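Local coordinates for protein transcriptional regulator, badm/rrf2 family (Thermincola potens, PDB 4CIC) that probably binds DNA as a helix-turn-helix transcriptional regulator of the Rrf2 family, an IscR linked to the control of iron-sulfur cluster biogenesis, at residues A[21-26]-A[37-42]. The protein carries 3 engineered substitutions. Sequence-based numbering, arbitrary orientation.
Sequences LAQHFG and ERQGLS
His24 sets one face of its imidazole against the guanidinium of Arg38, the ring overlapping that group off-centre. CE1 makes the closest approach, 3.2 Å from Arg38 NE and 3.4 Å from Arg38 CZ. Over that same face, Arg38 NH2 stands 3.5 Å from the ring plane, displaced toward the rim. The two planes are inclined by 38°, so the groups meet as a splayed, partial overlap rather than a flat stack, and no hydrogen bond links them. The arginine chain runs out from helix 32-39 and bends at chi3 (-68°), which turns its flat end across the imidazole. Asp20, on helix 9-23, organises both groups: its backbone O accepts a hydrogen bond from His24 ND1, while its OD2 forms a salt bridge with Arg38 NE and takes a hydrogen bond from Gln39 NE2. Without the imidazole, as with an alanine here, one face of the guanidinium would probably be uncovered and the Asp20 carbonyl left without its side-chain donor. Beside this pair, Gln23 OE1 and Gln39 NE2 are 4.3 Å apart, too far for a direct bond, and a water bridges them. The water donates to Gln23 OE1 at 2.6 Å and accepts from Gln39 NE2 at 3.0 Å. Helices 32-39 and 43-55, joined by the turn from Gly40 to Ser42, which N-caps the second, are consistent with the helix-turn-helix of this DNA-binding family, and the contact ties the first of them to the C-terminal end of helix 9-23. With the protonated ND1 spent on a carbonyl and the arginine charge paired with Asp20, the overlap need not be strongly repulsive, and a neutral His24 is likely to suit it better than a charged one.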
# COMPACT_ATOMS: atom_id res chain seq x y z
N LEU A 21 19.88 3.10 -13.75
CA LEU A 21 20.86 4.19 -13.72
C LEU A 21 21.84 4.08 -12.54
O LEU A 21 23.04 4.35 -12.70
CB LEU A 21 20.15 5.55 -13.70
CG LEU A 21 19.40 5.90 -14.98
CD1 LEU A 21 18.53 7.13 -14.77
CD2 LEU A 21 20.45 6.20 -16.07
N ALA A 22 21.36 3.66 -11.37
CA ALA A 22 22.27 3.46 -10.23
C ALA A 22 23.34 2.42 -10.53
O ALA A 22 24.52 2.58 -10.15
CB ALA A 22 21.46 3.06 -8.95
N GLN A 23 22.93 1.35 -11.21
CA GLN A 23 23.85 0.26 -11.59
C GLN A 23 24.90 0.72 -12.58
O GLN A 23 25.93 0.08 -12.71
CB GLN A 23 23.09 -0.91 -12.22
CG GLN A 23 22.27 -1.66 -11.15
CD GLN A 23 21.55 -2.88 -11.70
OE1 GLN A 23 20.64 -2.77 -12.52
NE2 GLN A 23 21.95 -4.06 -11.24
N HIS A 24 24.63 1.82 -13.28
CA HIS A 24 25.60 2.31 -14.26
C HIS A 24 26.25 3.64 -13.87
O HIS A 24 26.96 4.24 -14.68
CB HIS A 24 24.92 2.45 -15.63
CG HIS A 24 24.50 1.13 -16.21
ND1 HIS A 24 23.31 0.53 -15.92
CD2 HIS A 24 25.15 0.30 -17.08
CE1 HIS A 24 23.22 -0.62 -16.57
NE2 HIS A 24 24.32 -0.78 -17.27
N PHE A 25 26.02 4.08 -12.64
CA PHE A 25 26.43 5.41 -12.20
C PHE A 25 27.93 5.64 -12.34
O PHE A 25 28.35 6.67 -12.83
CB PHE A 25 25.98 5.63 -10.76
CG PHE A 25 26.20 7.04 -10.23
CD1 PHE A 25 25.75 8.14 -10.93
CD2 PHE A 25 26.81 7.23 -9.00
CE1 PHE A 25 25.94 9.43 -10.43
CE2 PHE A 25 26.98 8.51 -8.47
CZ PHE A 25 26.55 9.61 -9.19
N GLY A 26 28.72 4.67 -11.89
CA GLY A 26 30.17 4.80 -11.96
C GLY A 26 30.69 4.81 -13.39
O GLY A 26 31.64 5.53 -13.72
N GLU A 37 15.85 -1.74 -22.85
CA GLU A 37 16.21 -3.08 -23.28
C GLU A 37 16.51 -3.98 -22.08
O GLU A 37 16.08 -5.13 -22.03
CB GLU A 37 17.44 -3.03 -24.20
CG GLU A 37 17.53 -4.18 -25.17
CD GLU A 37 16.85 -3.86 -26.49
OE1 GLU A 37 17.18 -2.81 -27.09
OE2 GLU A 37 15.99 -4.65 -26.92
N ARG A 38 17.24 -3.45 -21.11
CA ARG A 38 17.66 -4.25 -19.96
C ARG A 38 16.49 -4.52 -19.03
O ARG A 38 16.44 -5.55 -18.37
CB ARG A 38 18.76 -3.54 -19.18
CG ARG A 38 20.13 -3.61 -19.84
CD ARG A 38 21.19 -3.04 -18.92
NE ARG A 38 21.03 -1.60 -18.74
CZ ARG A 38 21.57 -0.68 -19.54
NH1 ARG A 38 22.31 -1.06 -20.58
NH2 ARG A 38 21.38 0.61 -19.30
N GLN A 39 15.56 -3.57 -18.96
CA GLN A 39 14.49 -3.64 -17.96
C GLN A 39 13.16 -4.11 -18.52
O GLN A 39 12.19 -4.28 -17.77
CB GLN A 39 14.32 -2.29 -17.26
CG GLN A 39 15.56 -1.82 -16.51
CD GLN A 39 16.07 -2.84 -15.51
OE1 GLN A 39 15.30 -3.57 -14.89
NE2 GLN A 39 17.38 -2.90 -15.35
N GLY A 40 13.11 -4.33 -19.83
CA GLY A 40 11.87 -4.74 -20.48
C GLY A 40 10.81 -3.67 -20.34
O GLY A 40 9.69 -3.95 -19.91
N LEU A 41 11.16 -2.44 -20.69
CA LEU A 41 10.23 -1.33 -20.61
C LEU A 41 9.96 -0.78 -21.99
O LEU A 41 10.81 -0.86 -22.87
CB LEU A 41 10.79 -0.21 -19.74
CG LEU A 41 11.46 -0.65 -18.44
CD1 LEU A 41 12.07 0.54 -17.73
CD2 LEU A 41 10.45 -1.37 -17.56
N SER A 42 8.79 -0.18 -22.17
CA SER A 42 8.47 0.44 -23.44
C SER A 42 9.21 1.76 -23.50
O SER A 42 9.17 2.54 -22.55
CB SER A 42 6.97 0.65 -23.60
OG SER A 42 6.67 2.02 -23.83
O HOH W 1 18.45 -4.12 -12.85